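Local coordinates for GST N-terminal domain-containing protein (Pseudomonas syringae pv. tomato, PDB 3IC8) that is of unknown function but has a glutathione S-transferase-like fold, which suggests, without proving it, glutathione binding or transfer, at residues F82-Q85 / A90-G93; S12-K17 / L109-E114. All coordinates share one frame; numbering follows the deposited sequence.

Both contacts involve helix 88-110: interaction 1 folds the linker that leads into it back on its first turn, and interaction 2 sets the turn before helix 16-25, in the thioredoxin-like domain, against the residues at and just past its end. Their centres lie 26 Å apart, and their nearest atoms are about 7 Å from one another without touching. Along the chain 12-17 comes first, then 82-85 and 90-93, and finally 109-114, so the local contact of the linker falls within the 91 residues that separate the partners of interaction 2. The helix is thus met at its two ends.

Interaction 1 of 2, residues F82-Q85 / A90-G93; sequences FYPQ and AVAG
The linker between the thioredoxin-like N-terminal domain and the all-helical C-terminal domain of this glutathione S-transferase-like fold closes here onto the helix it leads into. After helix 66-76 the chain runs through 82-85 as an irregular loop, extended from Tyr83 on, turns, and enters helix 88-110, whose first turn brings Val91 back against Tyr83; their CA atoms are 6.7 Å apart. Val91 carries most of the contact, and its two methyls divide the work: CG1 meets Phe82 and Tyr83, CG2 meets Pro84. CG1, anti to the backbone N (chi1 164°), reaches the linker and lies 4.1 Å from CD2 of Tyr83, approaching the ring obliquely. The same methyl comes within 3.9 Å of the carbonyl O of Phe82, so it sits where the linker backbone and the tyrosine ring meet. On the other branch, 4.2 Å separates Val91 CG2 from Pro84 CD. The Tyr83 ring continues along the helix: its CE2 is 4.4 Å from CB of Ala92, a looser touch. With CG of Tyr83 anti to its own carbonyl carbon (chi1 -52°), the ring is carried across to the helix, while Phe82 sends its ring the other way, onto Phe24, Met21 and helix 66-76. Arg71 makes a cation-pi contact with the Tyr83 ring, and Ile180 and Ser179 add to the packing around Val91. The side-chain packing across the two segments is apolar and small, 133 Å² in all, with a carbonyl oxygen beside one methyl. Such van der Waals packing places few directional demands on the pair; hydrogen bonds from both Glu74 carboxylate oxygens to the N atoms of Phe82 and Tyr83, and a backbone bond between Phe82 and Ile180, help to hold the linker.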
# COMPACT_ATOMS: atom_id res chain seq x y z
N PHE A 82 -17.81 -12.69 -11.78
CA PHE A 82 -17.92 -13.59 -10.66
C PHE A 82 -17.71 -15.01 -11.09
O PHE A 82 -17.14 -15.77 -10.37
CB PHE A 82 -19.27 -13.47 -10.00
CG PHE A 82 -19.40 -12.31 -9.10
CD1 PHE A 82 -18.40 -11.98 -8.25
CD2 PHE A 82 -20.50 -11.54 -9.11
CE1 PHE A 82 -18.54 -10.93 -7.45
CE2 PHE A 82 -20.61 -10.51 -8.31
CZ PHE A 82 -19.64 -10.20 -7.49
N TYR A 83 -18.16 -15.40 -12.27
CA TYR A 83 -17.95 -16.75 -12.72
C TYR A 83 -17.24 -16.86 -14.03
O TYR A 83 -17.86 -16.91 -15.05
CB TYR A 83 -19.28 -17.45 -12.86
CG TYR A 83 -20.12 -17.37 -11.66
CD1 TYR A 83 -20.99 -16.35 -11.48
CD2 TYR A 83 -20.05 -18.33 -10.69
CE1 TYR A 83 -21.74 -16.27 -10.42
CE2 TYR A 83 -20.82 -18.26 -9.60
CZ TYR A 83 -21.66 -17.22 -9.47
OH TYR A 83 -22.45 -17.11 -8.40
N PRO A 84 -15.94 -16.95 -14.00
CA PRO A 84 -15.12 -16.92 -15.20
C PRO A 84 -15.40 -18.05 -16.16
O PRO A 84 -15.59 -19.16 -15.71
CB PRO A 84 -13.74 -17.09 -14.62
CG PRO A 84 -13.85 -16.78 -13.29
CD PRO A 84 -15.13 -17.17 -12.82
N GLN A 85 -15.38 -17.78 -17.45
CA GLN A 85 -15.73 -18.79 -18.42
C GLN A 85 -14.83 -19.99 -18.36
O GLN A 85 -13.64 -19.87 -18.39
CB GLN A 85 -15.63 -18.23 -19.83
CG GLN A 85 -16.56 -17.09 -20.11
CD GLN A 85 -17.33 -17.27 -21.39
OE1 GLN A 85 -18.55 -17.19 -21.39
NE2 GLN A 85 -16.64 -17.49 -22.49
N ALA A 90 -16.78 -25.20 -10.94
CA ALA A 90 -15.76 -25.29 -9.94
C ALA A 90 -15.79 -24.13 -8.96
O ALA A 90 -15.62 -24.32 -7.79
CB ALA A 90 -14.43 -25.40 -10.58
N VAL A 91 -15.98 -22.94 -9.48
CA VAL A 91 -16.12 -21.75 -8.68
C VAL A 91 -17.34 -21.73 -7.79
O VAL A 91 -17.26 -21.39 -6.65
CB VAL A 91 -16.05 -20.51 -9.56
CG1 VAL A 91 -16.56 -19.32 -8.87
CG2 VAL A 91 -14.70 -20.28 -9.97
N ALA A 92 -18.47 -22.11 -8.33
CA ALA A 92 -19.66 -22.13 -7.55
C ALA A 92 -19.54 -23.11 -6.41
O ALA A 92 -19.97 -22.82 -5.33
CB ALA A 92 -20.80 -22.46 -8.38
N GLY A 93 -18.97 -24.27 -6.68
CA GLY A 93 -18.77 -25.26 -5.66
C GLY A 93 -17.83 -24.83 -4.58
O GLY A 93 -18.11 -25.01 -3.45

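Interaction 2 of 2, residues S12-K17 / L109-E114; sequences SLFAEK and LVFQPE
Phe111 points its ring out past the end of helix 88-110 to meet the side chains of Leu13 and Phe14. Its CG lies beside the backbone N and anti to the carbonyl carbon (chi1 -64°), which swings the ring toward them. CE2 of Phe111 is 4.2 Å from CZ of Phe14; each ring is approached obliquely by the other's atom, and although the two planes are nearly parallel (about 13°), the rings are displaced too far to be called a stack. Leu13 comes differently: its CD1 lies near the plane of the Phe111 ring, at the edge, 4.5 Å from CZ of Phe111. Val110 CG1 covers one face of the same ring from within its own segment, 4.0 Å above the plane and over the centre. Phe111 is the first residue to leave the helix and the centre of an inverse gamma turn, and just beyond it Gln112 folds back so that its NE2 donates to the carbonyl O of Leu109 at 3.2 Å. With only 90 Å² buried, the segments touch through long side chains alone. The aromatic pair lies beside helix 180-193, where Phe191 meets Phe14 edge-to-face and Trp190 packs on Leu13. A second subunit also borders the contact: Leu13 makes backbone hydrogen bonds to it, and its Pro196 and Thr195 pack on Phe14 and Phe111, so the turn between strand 4-8 and helix 16-25 meets the end of helix 88-110 at a subunit interface.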
# COMPACT_ATOMS: atom_id res chain seq x y z
N SER A 12 -22.42 -4.48 10.22
CA SER A 12 -22.41 -5.90 10.40
C SER A 12 -21.33 -6.57 9.59
O SER A 12 -21.21 -6.39 8.43
CB SER A 12 -23.77 -6.48 10.05
OG SER A 12 -23.74 -7.87 10.08
N LEU A 13 -20.54 -7.36 10.27
CA LEU A 13 -19.50 -8.17 9.70
C LEU A 13 -20.09 -9.17 8.77
O LEU A 13 -19.48 -9.57 7.83
CB LEU A 13 -18.75 -8.91 10.78
CG LEU A 13 -17.98 -8.10 11.80
CD1 LEU A 13 -17.69 -8.97 12.93
CD2 LEU A 13 -16.73 -7.63 11.20
N PHE A 14 -21.30 -9.58 9.07
CA PHE A 14 -22.02 -10.54 8.28
C PHE A 14 -22.41 -10.06 6.90
O PHE A 14 -22.59 -10.84 6.01
CB PHE A 14 -23.19 -11.10 9.06
CG PHE A 14 -22.79 -11.98 10.20
CD1 PHE A 14 -22.70 -13.32 10.05
CD2 PHE A 14 -22.49 -11.45 11.41
CE1 PHE A 14 -22.33 -14.09 11.08
CE2 PHE A 14 -22.11 -12.23 12.42
CZ PHE A 14 -22.04 -13.53 12.26
N ALA A 15 -22.53 -8.75 6.74
CA ALA A 15 -22.91 -8.14 5.51
C ALA A 15 -21.76 -7.65 4.67
O ALA A 15 -21.97 -6.99 3.70
CB ALA A 15 -23.83 -7.02 5.79
N GLU A 16 -20.54 -7.93 5.08
CA GLU A 16 -19.37 -7.50 4.36
C GLU A 16 -19.19 -8.11 2.99
O GLU A 16 -18.75 -7.47 2.10
CB GLU A 16 -18.13 -7.66 5.22
CG GLU A 16 -16.89 -7.10 4.65
CD GLU A 16 -16.83 -5.59 4.64
OE1 GLU A 16 -15.85 -5.09 4.12
OE2 GLU A 16 -17.73 -4.92 5.15
N LYS A 17 -19.52 -9.37 2.84
CA LYS A 17 -19.30 -10.01 1.58
C LYS A 17 -20.08 -9.31 0.49
O LYS A 17 -19.55 -9.07 -0.54
CB LYS A 17 -19.66 -11.49 1.66
CG LYS A 17 -19.89 -12.16 0.33
CD LYS A 17 -19.57 -13.61 0.33
CE LYS A 17 -20.77 -14.47 0.58
NZ LYS A 17 -20.96 -15.45 -0.46
N LEU A 109 -14.41 -19.75 15.92
CA LEU A 109 -13.19 -19.31 16.48
C LEU A 109 -13.25 -17.95 17.08
O LEU A 109 -12.72 -17.73 18.13
CB LEU A 109 -12.14 -19.29 15.40
CG LEU A 109 -11.50 -20.59 14.99
CD1 LEU A 109 -10.55 -20.36 13.88
CD2 LEU A 109 -10.82 -21.18 16.12
N VAL A 110 -13.83 -17.02 16.38
CA VAL A 110 -13.96 -15.67 16.84
C VAL A 110 -14.91 -15.44 17.98
O VAL A 110 -14.60 -14.76 18.93
CB VAL A 110 -14.41 -14.81 15.69
CG1 VAL A 110 -14.66 -13.43 16.13
CG2 VAL A 110 -13.40 -14.85 14.62
N PHE A 111 -16.11 -15.98 17.88
CA PHE A 111 -17.12 -15.69 18.84
C PHE A 111 -17.11 -16.64 20.02
O PHE A 111 -18.03 -17.34 20.26
CB PHE A 111 -18.47 -15.64 18.16
CG PHE A 111 -18.59 -14.55 17.17
CD1 PHE A 111 -18.58 -13.25 17.57
CD2 PHE A 111 -18.68 -14.81 15.84
CE1 PHE A 111 -18.68 -12.27 16.66
CE2 PHE A 111 -18.78 -13.82 14.95
CZ PHE A 111 -18.77 -12.56 15.36
N GLN A 112 -16.01 -16.63 20.73
CA GLN A 112 -15.86 -17.37 21.95
C GLN A 112 -15.11 -16.47 22.89
O GLN A 112 -14.47 -15.56 22.48
CB GLN A 112 -15.16 -18.70 21.73
CG GLN A 112 -13.92 -18.62 20.96
CD GLN A 112 -13.11 -19.88 21.04
OE1 GLN A 112 -12.90 -20.43 22.11
NE2 GLN A 112 -12.61 -20.32 19.92
N PRO A 113 -15.19 -16.75 24.17
CA PRO A 113 -14.74 -15.87 25.24
C PRO A 113 -13.27 -15.61 25.19
O PRO A 113 -12.80 -14.62 25.66
CB PRO A 113 -15.06 -16.68 26.46
CG PRO A 113 -16.17 -17.47 26.10
CD PRO A 113 -16.17 -17.70 24.65
N GLU A 114 -12.54 -16.55 24.63
CA GLU A 114 -11.11 -16.45 24.55
C GLU A 114 -10.65 -15.24 23.76
O GLU A 114 -9.55 -14.78 23.93
CB GLU A 114 -10.56 -17.71 23.93
CG GLU A 114 -10.44 -18.84 24.90
CD GLU A 114 -11.76 -19.45 25.27
OE1 GLU A 114 -12.65 -19.53 24.41
OE2 GLU A 114 -11.91 -19.87 26.42